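Local coordinates for sterol regulatory element-binding protein cleavage-activating protein (Schizosaccharomyces pombe, PDB 4YHC) that acts as the escort required for sre1 processing at low sterol and low oxygen, the chain here being its WD40 domain, at residues Ser358-Tyr363 with Val444-Val449; Gly147-Phe152 with Phe169-Pro174; Trp135-Leu140 with Ser153-Ile158; Ser432-Asp437 with Ile451-Tyr456; Val244-Leu249 with His256-Pro261. The protein carries 9 engineered substitutions. All blocks are in the same frame, centred on the assembly; numbering follows the deposited sequence.

In the fold
All five contacts belong to the WD40 beta-propeller and fall within the part of the chain thought, by similarity, to bind sre1. Interactions 2 and 3 share strand 148-156 of one blade: interaction 3 pairs it with strand 136-144 and interaction 2 with strand 161-170, and Phe152 N lies 2.9 Å from Leu140 O where the two meet, probably as a hydrogen bond. Interactions 1 and 4 sit near opposite ends of strand 448-453, their centres about 22 Å apart. Interaction 1 lies nearest the middle of the chain, about 10 Å from its centre, beside a bound citrate probably from the crystallisation liquor. Interactions 4 and 5 lie on opposite sides of that centre, about 37 Å between centres.

Interaction 1 (Ser358-Tyr363 with Val444-Val449); sequences SSDGLY and VSDRCV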
# COMPACT_ATOMS: atom_id res chain seq x y z
N SER A 358 5.52 3.51 7.53
CA SER A 358 5.40 4.54 6.52
C SER A 358 5.74 4.03 5.14
O SER A 358 6.35 2.95 4.98
CB SER A 358 6.28 5.71 6.90
OG SER A 358 7.63 5.33 6.88
N SER A 359 5.37 4.81 4.09
CA SER A 359 5.49 4.24 2.74
C SER A 359 6.93 3.99 2.29
O SER A 359 7.17 3.16 1.40
CB SER A 359 4.79 5.18 1.73
OG SER A 359 5.31 6.47 1.93
N ASP A 360 7.90 4.68 2.88
CA ASP A 360 9.31 4.36 2.60
C ASP A 360 9.98 3.38 3.60
O ASP A 360 11.14 3.12 3.48
CB ASP A 360 10.19 5.61 2.45
CG ASP A 360 10.27 6.40 3.68
OD1 ASP A 360 9.67 5.94 4.69
OD2 ASP A 360 10.95 7.44 3.70
N GLY A 361 9.23 2.82 4.52
CA GLY A 361 9.73 1.91 5.52
C GLY A 361 10.58 2.52 6.63
O GLY A 361 11.22 1.80 7.40
N LEU A 362 10.71 3.83 6.67
CA LEU A 362 11.60 4.44 7.64
C LEU A 362 11.01 4.59 9.07
O LEU A 362 11.78 4.67 10.03
CB LEU A 362 12.07 5.84 7.18
CG LEU A 362 13.12 5.83 6.07
CD1 LEU A 362 13.54 7.28 5.76
CD2 LEU A 362 14.33 5.03 6.52
N TYR A 363 9.69 4.70 9.18
CA TYR A 363 9.05 4.81 10.48
C TYR A 363 7.97 3.73 10.66
O TYR A 363 7.22 3.35 9.67
CB TYR A 363 8.37 6.14 10.58
CG TYR A 363 9.27 7.33 10.54
CD1 TYR A 363 9.89 7.80 11.68
CD2 TYR A 363 9.52 8.00 9.36
CE1 TYR A 363 10.78 8.84 11.68
CE2 TYR A 363 10.41 9.08 9.35
CZ TYR A 363 11.02 9.49 10.51
OH TYR A 363 11.84 10.55 10.54
N VAL A 444 0.17 6.64 4.55
CA VAL A 444 -0.32 7.73 3.78
C VAL A 444 0.74 8.67 3.23
O VAL A 444 0.45 9.54 2.44
CB VAL A 444 -1.43 8.31 4.67
CG1 VAL A 444 -1.12 9.57 5.43
CG2 VAL A 444 -2.77 8.06 4.10
N SER A 445 1.99 8.47 3.63
CA SER A 445 3.11 9.18 3.12
C SER A 445 4.36 8.52 3.75
O SER A 445 4.23 7.61 4.57
CB SER A 445 3.06 10.69 3.51
OG SER A 445 3.56 11.00 4.83
N ASP A 446 5.53 9.01 3.35
CA ASP A 446 6.80 8.61 3.93
C ASP A 446 6.93 8.92 5.47
O ASP A 446 7.84 8.41 6.13
CB ASP A 446 7.91 9.28 3.18
CG ASP A 446 8.11 8.73 1.77
OD1 ASP A 446 7.57 7.65 1.42
OD2 ASP A 446 8.89 9.37 1.01
N ARG A 447 6.07 9.75 6.02
CA ARG A 447 6.10 10.05 7.43
C ARG A 447 4.75 10.00 8.12
O ARG A 447 4.56 10.56 9.21
CB ARG A 447 6.67 11.45 7.66
CG ARG A 447 8.14 11.64 7.27
CD ARG A 447 8.55 13.12 7.58
NE ARG A 447 9.51 13.63 6.62
CZ ARG A 447 9.60 14.87 6.17
NH1 ARG A 447 8.74 15.85 6.51
NH2 ARG A 447 10.57 15.14 5.31
N CYS A 448 3.76 9.41 7.50
CA CYS A 448 2.42 9.45 8.06
C CYS A 448 1.61 8.22 7.68
O CYS A 448 1.79 7.63 6.60
CB CYS A 448 1.67 10.71 7.63
SG CYS A 448 0.26 11.08 8.67
N VAL A 449 0.76 7.82 8.61
CA VAL A 449 -0.06 6.66 8.54
C VAL A 449 -1.48 7.00 8.95
O VAL A 449 -1.73 7.96 9.69
CB VAL A 449 0.70 5.70 9.46
CG1 VAL A 449 0.17 5.46 10.86
CG2 VAL A 449 1.69 4.84 8.75
O HOH W 1 10.42 8.96 5.91
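Ser359 OG, turned between its backbone N and carbonyl carbon (chi1 53°), donates a 2.6 Å hydrogen bond to Asp446 OD1, meeting the carboxylate on its anti side and 22° out of its plane. The same serine's backbone makes the second direct bond: Ser359 N points almost straight at Ser445 O (3.1 Å) from above the carbonyl plane. Water 1 adds a bridge, giving one proton to Asp360 OD2 at 2.7 Å and the other to Asp446 O at 2.6 Å. The Asp360 carboxylate is fixed from its own turn: OD1 accepts from both Ser358 OG and Leu362 N, the latter closing an Asx turn, and Ser358 OG in turn accepts from Tyr363 N. Held this way, the Asp360 carboxylate stacks on that of Asp446 with the planes only 4° apart and the two OD2 atoms 3.9 Å from each other. Farther out, Tyr363 brings CD2 at its ring edge to Asp446 O (3.7 Å), while CE2 touches CG of Arg447 at 4.0 Å, whose NH1 bonds Gly463 O. The contact sets the turn between strands 354-357 and 363-374 against the hairpin turn between strands 441-445 and 448-453, where Ser445 OG hydrogen-bonds a citrate. Two stacked carboxylates should repel each other, so the serine hydroxyls, the Leu362 amide and the water are likely to offset that cost, and proximity could raise the pKa of one acid.

Interaction 2 (Gly147-Phe152 with Phe169-Pro174); sequences GEIQVF and FQLSSP
Gly147 O takes the 2.7 Å hydrogen bond from Leu171 N, and Gln170 CA adds a CH...O contact to the same oxygen at 3.5 Å. Two more backbone bonds, Ile149 N to Phe169 O and Phe169 N to Ile149 O (2.7 Å), make Ile149 and Phe169 a hydrogen-bonded antiparallel pair, with Glu148 and Gln170 the non-hydrogen-bonded pair next to it. Gly147 has a positive phi (109°) and packs against Ser173 and Leu171, where a side chain would run into Ser173 O. Gln170 starts with CG anti to its backbone N and bends at chi2 (61°); its NE2 reaches forward to Leu171 O at 2.8 Å, and OE1 lies 3.7 Å from Glu148 CG, the amide and carboxylate planes nearly perpendicular. On the other face, the Phe169 ring is approached obliquely: CD2 meets Ile149 CG2 at 4.1 Å and CE2 meets Val151 CG1 at 4.2 Å. Ile149 CD1 also touches Leu171 CD1. Beyond the pair, strand 136-144 flanks strand 148-156 on its other edge, Phe169 stacks on Tyr201, and Ile149 and Leu171 both pack on Ser191 of strand 187-193, where the chain has passed into the next blade.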
# COMPACT_ATOMS: atom_id res chain seq x y z
N GLY A 147 -9.27 -17.02 -10.94
CA GLY A 147 -8.21 -17.16 -11.91
C GLY A 147 -8.48 -16.42 -13.19
O GLY A 147 -7.67 -16.41 -14.08
N GLU A 148 -9.62 -15.75 -13.24
CA GLU A 148 -10.04 -14.91 -14.36
C GLU A 148 -9.46 -13.49 -14.22
O GLU A 148 -9.53 -12.90 -13.15
CB GLU A 148 -11.56 -14.85 -14.30
CG GLU A 148 -12.29 -14.85 -15.60
CD GLU A 148 -13.50 -15.78 -15.58
OE1 GLU A 148 -13.75 -16.41 -14.51
OE2 GLU A 148 -14.18 -15.89 -16.63
N ILE A 149 -8.87 -12.95 -15.28
CA ILE A 149 -8.42 -11.59 -15.32
C ILE A 149 -9.02 -10.91 -16.53
O ILE A 149 -8.75 -11.32 -17.68
CB ILE A 149 -6.90 -11.50 -15.48
CG1 ILE A 149 -6.22 -12.16 -14.31
CG2 ILE A 149 -6.45 -10.06 -15.58
CD1 ILE A 149 -4.76 -12.34 -14.54
N GLN A 150 -9.76 -9.82 -16.28
CA GLN A 150 -10.36 -8.98 -17.31
C GLN A 150 -9.69 -7.63 -17.39
O GLN A 150 -9.40 -6.97 -16.36
CB GLN A 150 -11.85 -8.78 -17.05
CG GLN A 150 -12.60 -10.08 -16.81
CD GLN A 150 -14.05 -9.89 -16.52
OE1 GLN A 150 -14.71 -9.05 -17.11
NE2 GLN A 150 -14.58 -10.69 -15.59
N VAL A 151 -9.46 -7.18 -18.61
CA VAL A 151 -8.92 -5.83 -18.78
C VAL A 151 -9.73 -4.97 -19.70
O VAL A 151 -10.08 -5.36 -20.80
CB VAL A 151 -7.40 -5.78 -19.08
CG1 VAL A 151 -6.78 -7.16 -19.16
CG2 VAL A 151 -7.05 -4.85 -20.20
N PHE A 152 -10.11 -3.82 -19.13
CA PHE A 152 -11.02 -2.89 -19.74
C PHE A 152 -10.24 -1.69 -20.17
O PHE A 152 -9.34 -1.24 -19.49
CB PHE A 152 -12.06 -2.45 -18.77
CG PHE A 152 -13.03 -3.52 -18.36
CD1 PHE A 152 -12.80 -4.29 -17.26
CD2 PHE A 152 -14.25 -3.66 -19.03
CE1 PHE A 152 -13.71 -5.26 -16.86
CE2 PHE A 152 -15.17 -4.59 -18.60
CZ PHE A 152 -14.91 -5.39 -17.52
N PHE A 169 -8.23 -13.16 -19.52
CA PHE A 169 -7.31 -14.28 -19.40
C PHE A 169 -7.83 -15.20 -18.34
O PHE A 169 -8.63 -14.81 -17.48
CB PHE A 169 -5.92 -13.83 -18.99
CG PHE A 169 -5.38 -12.65 -19.77
CD1 PHE A 169 -5.33 -12.66 -21.15
CD2 PHE A 169 -4.85 -11.54 -19.10
CE1 PHE A 169 -4.82 -11.57 -21.85
CE2 PHE A 169 -4.33 -10.46 -19.80
CZ PHE A 169 -4.31 -10.48 -21.18
N GLN A 170 -7.35 -16.43 -18.37
CA GLN A 170 -7.75 -17.41 -17.42
C GLN A 170 -6.50 -18.13 -16.97
O GLN A 170 -5.71 -18.60 -17.77
CB GLN A 170 -8.74 -18.39 -18.05
CG GLN A 170 -9.11 -19.54 -17.11
CD GLN A 170 -9.78 -19.03 -15.85
OE1 GLN A 170 -10.59 -18.10 -15.90
NE2 GLN A 170 -9.46 -19.63 -14.70
N LEU A 171 -6.32 -18.20 -15.66
CA LEU A 171 -5.22 -18.91 -15.09
C LEU A 171 -5.69 -20.33 -14.74
O LEU A 171 -6.85 -20.54 -14.44
CB LEU A 171 -4.72 -18.19 -13.83
CG LEU A 171 -3.58 -17.20 -14.02
CD1 LEU A 171 -3.76 -16.23 -15.17
CD2 LEU A 171 -3.35 -16.44 -12.72
N SER A 172 -4.74 -21.24 -14.68
CA SER A 172 -4.99 -22.65 -14.42
C SER A 172 -5.20 -22.96 -12.95
O SER A 172 -5.49 -24.11 -12.62
CB SER A 172 -3.76 -23.45 -14.86
OG SER A 172 -3.37 -23.03 -16.16
N SER A 173 -5.05 -21.98 -12.07
CA SER A 173 -5.31 -22.20 -10.66
C SER A 173 -5.99 -20.98 -9.97
O SER A 173 -5.99 -19.87 -10.51
CB SER A 173 -3.97 -22.56 -10.01
OG SER A 173 -4.07 -22.70 -8.61
N PRO A 174 -6.56 -21.17 -8.78
CA PRO A 174 -7.08 -19.99 -8.10
C PRO A 174 -5.97 -19.03 -7.61
O PRO A 174 -4.89 -19.44 -7.25
CB PRO A 174 -7.85 -20.57 -6.89
CG PRO A 174 -7.94 -22.06 -7.12
CD PRO A 174 -6.72 -22.38 -7.95

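Interaction 3 (Trp135-Leu140 with Ser153-Ile158); sequences WKNFEL and SLTIEI
Lys136 to Glu139 and Ser153 to Ile156 form an antiparallel ladder, the two middle strands of a four-stranded propeller blade. Lys136 pairs with Ile156 and Phe138 with Leu154 through two reciprocal sets of backbone bonds, among them Ile156 N to Lys136 O and Phe138 N to Leu154 O, each 2.8 Å. The axes of the two short segments come within 4.7 Å, their N-to-C directions 152° apart. One face is polar: Asn137, with CG anti to its backbone N (chi1 -169°), leans over so that ND2 gives a weak bond to Thr155 OG1 at 3.1 Å. The face of Phe138, Leu154 and Ile156 is mainly apolar, though Lys136 starts from it and leads its amine away. There Phe138 CE2 meets Ile156 CD1 at 4.0 Å, and Trp125 sets its ring edge-to-face with Phe138. Leu140 and Ile156 extend this layer to strand 88-92 of the preceding blade. Four-stranded antiparallel blades packed face to face are how beta-propellers, WD40 domains among them, are built.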
# COMPACT_ATOMS: atom_id res chain seq x y z
N TRP A 135 -7.86 14.60 -22.34
CA TRP A 135 -8.44 13.27 -22.25
C TRP A 135 -7.40 12.35 -21.63
O TRP A 135 -6.19 12.62 -21.67
CB TRP A 135 -8.86 12.76 -23.64
CG TRP A 135 -7.73 12.73 -24.59
CD1 TRP A 135 -7.14 13.80 -25.21
CD2 TRP A 135 -6.98 11.57 -25.00
NE1 TRP A 135 -6.09 13.38 -25.99
CE2 TRP A 135 -5.97 12.01 -25.88
CE3 TRP A 135 -7.08 10.20 -24.71
CZ2 TRP A 135 -5.06 11.13 -26.48
CZ3 TRP A 135 -6.17 9.33 -25.31
CH2 TRP A 135 -5.18 9.80 -26.18
N LYS A 136 -7.87 11.27 -21.04
CA LYS A 136 -6.98 10.26 -20.48
C LYS A 136 -7.47 8.87 -20.84
O LYS A 136 -8.68 8.58 -20.82
CB LYS A 136 -6.98 10.32 -18.96
CG LYS A 136 -6.73 11.67 -18.36
CD LYS A 136 -6.77 11.56 -16.84
CE LYS A 136 -6.58 12.91 -16.18
NZ LYS A 136 -5.70 13.86 -16.94
N ASN A 137 -6.52 7.99 -21.09
CA ASN A 137 -6.80 6.59 -21.25
C ASN A 137 -6.21 5.75 -20.12
O ASN A 137 -5.13 6.05 -19.65
CB ASN A 137 -6.18 6.14 -22.55
CG ASN A 137 -6.66 4.78 -22.91
OD1 ASN A 137 -5.87 3.84 -23.03
ND2 ASN A 137 -7.97 4.64 -23.00
N PHE A 138 -6.95 4.73 -19.69
CA PHE A 138 -6.52 3.84 -18.62
C PHE A 138 -6.83 2.43 -19.03
O PHE A 138 -7.75 2.20 -19.80
CB PHE A 138 -7.26 4.09 -17.29
CG PHE A 138 -7.03 5.44 -16.68
CD1 PHE A 138 -5.88 5.70 -15.91
CD2 PHE A 138 -7.91 6.46 -16.90
CE1 PHE A 138 -5.67 6.94 -15.34
CE2 PHE A 138 -7.70 7.72 -16.33
CZ PHE A 138 -6.59 7.96 -15.57
N GLU A 139 -6.08 1.49 -18.45
CA GLU A 139 -6.54 0.12 -18.35
C GLU A 139 -7.01 -0.21 -16.95
O GLU A 139 -6.31 0.05 -15.98
CB GLU A 139 -5.44 -0.80 -18.82
CG GLU A 139 -5.19 -0.59 -20.31
CD GLU A 139 -4.05 -1.41 -20.83
OE1 GLU A 139 -2.92 -1.22 -20.33
OE2 GLU A 139 -4.33 -2.26 -21.74
N LEU A 140 -8.23 -0.74 -16.85
CA LEU A 140 -8.83 -1.08 -15.60
C LEU A 140 -8.82 -2.58 -15.53
O LEU A 140 -9.51 -3.26 -16.35
CB LEU A 140 -10.28 -0.60 -15.51
CG LEU A 140 -10.87 0.11 -14.31
CD1 LEU A 140 -12.40 0.06 -14.34
CD2 LEU A 140 -10.33 -0.34 -12.97
N SER A 153 -10.57 -1.19 -21.35
CA SER A 153 -10.00 0.09 -21.78
C SER A 153 -11.01 1.15 -21.41
O SER A 153 -12.21 1.03 -21.73
CB SER A 153 -9.74 0.12 -23.30
OG SER A 153 -9.27 1.41 -23.64
N LEU A 154 -10.52 2.14 -20.69
CA LEU A 154 -11.35 3.20 -20.15
C LEU A 154 -10.82 4.50 -20.68
O LEU A 154 -9.66 4.82 -20.45
CB LEU A 154 -11.27 3.16 -18.62
CG LEU A 154 -11.96 4.26 -17.84
CD1 LEU A 154 -13.46 4.34 -18.14
CD2 LEU A 154 -11.71 4.01 -16.36
N THR A 155 -11.66 5.24 -21.39
CA THR A 155 -11.28 6.59 -21.80
C THR A 155 -12.11 7.61 -21.07
O THR A 155 -13.33 7.50 -20.99
CB THR A 155 -11.43 6.84 -23.32
OG1 THR A 155 -10.60 5.93 -24.02
CG2 THR A 155 -10.94 8.22 -23.67
N ILE A 156 -11.46 8.64 -20.56
CA ILE A 156 -12.12 9.65 -19.81
C ILE A 156 -11.91 10.99 -20.45
O ILE A 156 -10.79 11.34 -20.84
CB ILE A 156 -11.61 9.67 -18.36
CG1 ILE A 156 -12.05 8.38 -17.67
CG2 ILE A 156 -12.11 10.91 -17.62
CD1 ILE A 156 -11.69 8.34 -16.19
N GLU A 157 -13.01 11.74 -20.57
CA GLU A 157 -12.98 13.09 -21.10
C GLU A 157 -13.65 14.05 -20.13
O GLU A 157 -14.07 13.69 -19.05
CB GLU A 157 -13.66 13.12 -22.45
CG GLU A 157 -12.91 12.32 -23.49
CD GLU A 157 -13.39 12.59 -24.89
OE1 GLU A 157 -13.73 11.61 -25.59
OE2 GLU A 157 -13.43 13.78 -25.30
N ILE A 158 -13.72 15.31 -20.52
CA ILE A 158 -14.40 16.31 -19.71
C ILE A 158 -15.89 15.91 -19.59
O ILE A 158 -16.44 15.80 -18.49
CB ILE A 158 -14.29 17.73 -20.33
CG1 ILE A 158 -12.81 18.09 -20.64
CG2 ILE A 158 -14.94 18.75 -19.41
CD1 ILE A 158 -12.37 17.90 -22.08

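Interaction 4 (Ser432-Asp437 with Ile451-Tyr456); sequences SLIIAD and IVLGNY
A tight beta hairpin, turning at Leu453-Tyr456 between strands 448-453 and 456-462, is covered here by the loop that follows strand 421-432. The turn is type II', with Gly454 at the positive phi (64°) that favours glycine, and it is closed by Leu453 N to Tyr456 O at 2.8 Å. No direct hydrogen bond joins loop to turn; the meeting is apolar. Ile434 does most of it: CG1, beside the backbone N, lies 4.0 Å from Tyr456 CD1 and reaches the ring obliquely, while CD1 meets Leu453 CB at 4.0 Å. Next to it, Ala436 CB presses on Gly454 CA at 3.7 Å, and Leu433 CD2 approaches Tyr456 OH at 3.5 Å. An alanine in place of Ile434 would remove CG1, CG2 and CD1 and probably open a gap beside Leu453 CB and Tyr456 CD1, leaving the tyrosine ring less firmly packed. Water 2 bridges the two segments, accepting from Gly454 N at 2.8 Å and sitting 2.7 Å from Asp437 O. Trp3 packs on Ile434 and Leu453. A two-residue loop with glycine leading a type II' turn is a classic beta-hairpin connection, here within one propeller blade.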
# COMPACT_ATOMS: atom_id res chain seq x y z
N SER A 432 -15.03 8.41 25.42
CA SER A 432 -14.72 7.88 24.09
C SER A 432 -15.93 7.24 23.41
O SER A 432 -16.65 6.46 23.99
CB SER A 432 -13.60 6.85 24.18
OG SER A 432 -13.34 6.28 22.89
N LEU A 433 -16.12 7.54 22.13
CA LEU A 433 -17.06 6.76 21.32
C LEU A 433 -16.41 5.58 20.55
O LEU A 433 -16.99 5.03 19.62
CB LEU A 433 -17.72 7.71 20.35
CG LEU A 433 -18.89 8.51 20.91
CD1 LEU A 433 -18.76 8.87 22.38
CD2 LEU A 433 -19.11 9.72 20.04
N ILE A 434 -15.21 5.17 20.90
CA ILE A 434 -14.56 4.09 20.18
C ILE A 434 -14.70 2.79 20.92
O ILE A 434 -14.19 2.65 21.99
CB ILE A 434 -13.08 4.42 19.92
CG1 ILE A 434 -13.01 5.64 18.99
CG2 ILE A 434 -12.39 3.26 19.20
CD1 ILE A 434 -11.73 6.43 19.14
N ILE A 435 -15.35 1.79 20.34
CA ILE A 435 -15.40 0.47 21.04
C ILE A 435 -14.58 -0.64 20.34
O ILE A 435 -14.35 -1.71 20.90
CB ILE A 435 -16.84 0.02 21.40
CG1 ILE A 435 -17.80 0.20 20.22
CG2 ILE A 435 -17.32 0.80 22.62
CD1 ILE A 435 -18.21 1.64 19.91
N ALA A 436 -14.03 -0.35 19.18
CA ALA A 436 -13.28 -1.33 18.44
C ALA A 436 -11.81 -1.38 18.86
O ALA A 436 -11.23 -0.43 19.39
CB ALA A 436 -13.41 -1.06 16.95
N ASP A 437 -11.18 -2.51 18.59
CA ASP A 437 -9.74 -2.59 18.58
C ASP A 437 -9.27 -1.83 17.31
O ASP A 437 -9.97 -1.81 16.34
CB ASP A 437 -9.32 -4.04 18.55
CG ASP A 437 -9.54 -4.74 19.89
OD1 ASP A 437 -9.81 -4.06 20.93
OD2 ASP A 437 -9.39 -5.97 19.90
N ILE A 451 -4.70 5.05 10.80
CA ILE A 451 -5.07 3.92 11.65
C ILE A 451 -6.59 4.05 11.92
O ILE A 451 -7.03 5.02 12.49
CB ILE A 451 -4.32 3.91 12.99
CG1 ILE A 451 -2.84 3.71 12.71
CG2 ILE A 451 -4.81 2.73 13.85
CD1 ILE A 451 -1.95 3.74 13.95
N VAL A 452 -7.36 3.03 11.55
CA VAL A 452 -8.80 3.01 11.82
C VAL A 452 -9.05 2.75 13.31
O VAL A 452 -8.45 1.86 13.93
CB VAL A 452 -9.52 1.96 10.96
CG1 VAL A 452 -10.97 1.72 11.39
CG2 VAL A 452 -9.52 2.40 9.49
N LEU A 453 -9.97 3.51 13.86
CA LEU A 453 -10.41 3.35 15.26
C LEU A 453 -11.91 3.21 15.23
O LEU A 453 -12.63 4.22 15.31
CB LEU A 453 -10.03 4.62 16.03
CG LEU A 453 -8.68 4.66 16.73
CD1 LEU A 453 -7.65 3.63 16.35
CD2 LEU A 453 -8.09 6.08 16.76
N GLY A 454 -12.40 1.99 14.98
CA GLY A 454 -13.85 1.85 14.77
C GLY A 454 -14.44 2.54 13.57
O GLY A 454 -14.19 2.15 12.43
N ASN A 455 -15.22 3.59 13.79
CA ASN A 455 -15.76 4.33 12.68
C ASN A 455 -15.04 5.63 12.42
O ASN A 455 -15.49 6.41 11.64
CB ASN A 455 -17.25 4.57 12.86
CG ASN A 455 -17.56 5.21 14.17
OD1 ASN A 455 -16.98 4.86 15.19
ND2 ASN A 455 -18.43 6.21 14.14
N TYR A 456 -13.89 5.83 13.06
CA TYR A 456 -13.07 7.01 12.86
C TYR A 456 -11.75 6.59 12.24
O TYR A 456 -11.40 5.42 12.31
CB TYR A 456 -12.76 7.66 14.20
CG TYR A 456 -14.03 8.14 14.90
CD1 TYR A 456 -14.74 7.29 15.76
CD2 TYR A 456 -14.53 9.45 14.71
CE1 TYR A 456 -15.92 7.70 16.40
CE2 TYR A 456 -15.70 9.89 15.39
CZ TYR A 456 -16.40 8.99 16.22
OH TYR A 456 -17.57 9.31 16.92
O HOH W 2 -11.06 -0.37 14.30

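Interaction 5 (Val244-Leu249 with His256-Pro261); sequences VDMIDL and HSFTLP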
# COMPACT_ATOMS: atom_id res chain seq x y z
N VAL A 244 12.91 -14.22 0.99
CA VAL A 244 12.24 -13.50 -0.05
C VAL A 244 13.20 -13.32 -1.20
O VAL A 244 14.29 -12.81 -1.01
CB VAL A 244 11.79 -12.10 0.39
CG1 VAL A 244 11.00 -11.46 -0.76
CG2 VAL A 244 10.90 -12.17 1.60
N ASP A 245 12.74 -13.70 -2.40
CA ASP A 245 13.52 -13.48 -3.64
C ASP A 245 13.10 -12.17 -4.32
O ASP A 245 11.86 -11.92 -4.51
CB ASP A 245 13.29 -14.64 -4.56
CG ASP A 245 13.76 -15.96 -3.93
OD1 ASP A 245 14.77 -15.97 -3.21
OD2 ASP A 245 13.10 -16.95 -4.12
N MET A 246 14.13 -11.36 -4.65
CA MET A 246 13.96 -10.03 -5.20
C MET A 246 14.33 -10.17 -6.68
O MET A 246 15.45 -10.52 -7.00
CB MET A 246 14.80 -9.01 -4.48
CG MET A 246 14.59 -7.60 -5.09
SD MET A 246 15.41 -6.33 -4.19
CE MET A 246 17.00 -6.45 -5.03
N ILE A 247 13.34 -10.00 -7.56
CA ILE A 247 13.47 -10.33 -8.95
C ILE A 247 13.33 -9.07 -9.85
O ILE A 247 12.43 -8.25 -9.64
CB ILE A 247 12.39 -11.31 -9.29
CG1 ILE A 247 12.55 -12.60 -8.46
CG2 ILE A 247 12.31 -11.55 -10.77
CD1 ILE A 247 11.38 -13.52 -8.56
N ASP A 248 14.26 -8.91 -10.78
CA ASP A 248 14.21 -7.85 -11.82
C ASP A 248 13.29 -8.29 -12.93
O ASP A 248 13.55 -9.25 -13.68
CB ASP A 248 15.60 -7.58 -12.36
CG ASP A 248 15.62 -6.65 -13.62
OD1 ASP A 248 14.60 -5.93 -13.97
OD2 ASP A 248 16.72 -6.65 -14.23
N LEU A 249 12.18 -7.61 -13.07
CA LEU A 249 11.21 -8.07 -14.07
C LEU A 249 11.57 -7.57 -15.49
O LEU A 249 10.99 -7.99 -16.45
CB LEU A 249 9.84 -7.52 -13.68
CG LEU A 249 8.80 -8.17 -12.80
CD1 LEU A 249 9.15 -9.53 -12.26
CD2 LEU A 249 8.23 -7.24 -11.77
N HIS A 256 18.61 -10.96 -5.53
CA HIS A 256 19.06 -11.38 -4.21
C HIS A 256 17.99 -12.19 -3.54
O HIS A 256 16.81 -11.99 -3.85
CB HIS A 256 19.31 -10.17 -3.37
CG HIS A 256 19.95 -10.43 -2.06
ND1 HIS A 256 21.22 -10.95 -1.95
CD2 HIS A 256 19.54 -10.16 -0.80
CE1 HIS A 256 21.57 -10.98 -0.68
NE2 HIS A 256 20.56 -10.51 0.04
N SER A 257 18.40 -13.05 -2.60
CA SER A 257 17.51 -13.76 -1.71
C SER A 257 17.83 -13.31 -0.35
O SER A 257 18.98 -13.36 0.08
CB SER A 257 17.68 -15.27 -1.82
OG SER A 257 17.28 -15.61 -3.13
N PHE A 258 16.84 -12.72 0.30
CA PHE A 258 16.98 -12.28 1.67
C PHE A 258 16.62 -13.50 2.52
O PHE A 258 15.81 -14.27 2.12
CB PHE A 258 15.99 -11.12 1.99
CG PHE A 258 16.31 -9.81 1.26
CD1 PHE A 258 15.94 -9.63 -0.04
CD2 PHE A 258 16.97 -8.80 1.89
CE1 PHE A 258 16.19 -8.43 -0.71
CE2 PHE A 258 17.20 -7.59 1.25
CZ PHE A 258 16.84 -7.43 -0.06
N THR A 259 17.21 -13.63 3.71
CA THR A 259 16.90 -14.75 4.61
C THR A 259 15.92 -14.28 5.66
O THR A 259 16.19 -13.30 6.33
CB THR A 259 18.18 -15.27 5.31
OG1 THR A 259 19.12 -15.63 4.31
CG2 THR A 259 17.87 -16.54 6.11
N LEU A 260 14.76 -14.95 5.72
CA LEU A 260 13.67 -14.60 6.64
C LEU A 260 13.11 -15.85 7.28
O LEU A 260 13.23 -16.95 6.76
CB LEU A 260 12.50 -13.86 5.92
CG LEU A 260 12.93 -12.45 5.46
CD1 LEU A 260 11.80 -11.88 4.61
CD2 LEU A 260 13.27 -11.49 6.61
N PRO A 261 12.40 -15.67 8.37
CA PRO A 261 11.62 -16.79 8.90
C PRO A 261 10.35 -16.95 8.12
O PRO A 261 10.09 -16.16 7.17
CB PRO A 261 11.36 -16.36 10.34
CG PRO A 261 11.40 -14.91 10.33
CD PRO A 261 12.37 -14.48 9.26
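Met246, with CG anti to its backbone N (chi1 -180°), lays its side chain against the edge of the Phe258 ring: CB and SD both lie 4.1 Å from CE1, and SD is 5.4 Å from the ring centroid, a Met-aromatic contact. One ring face is taken by His256, whose CD2 stands 3.6 Å above the centre. Between the strands, Met246 N bonds to His256 O at 2.9 Å, and Val244 and Phe258 exchange N-H...O bonds, making both hydrogen-bonded antiparallel pairs. On the other face Ser257 OG gives a 2.5 Å bond to Asp245 OD1, on the anti side and 30° out of the carboxylate plane. OD1 also makes a salt bridge to Arg240, and OD2 accepts from Asn216 N. An alanine in place of Asp245 would probably leave Ser257 OG, the Arg240 charge and Asn216 N without this partner. Strand 253-259 is the outer strand of its blade, strand 235-239 lying beyond 243-248, and Phe258 packs edge-to-face on Phe289 and also on Ile287, both of strand 281-292.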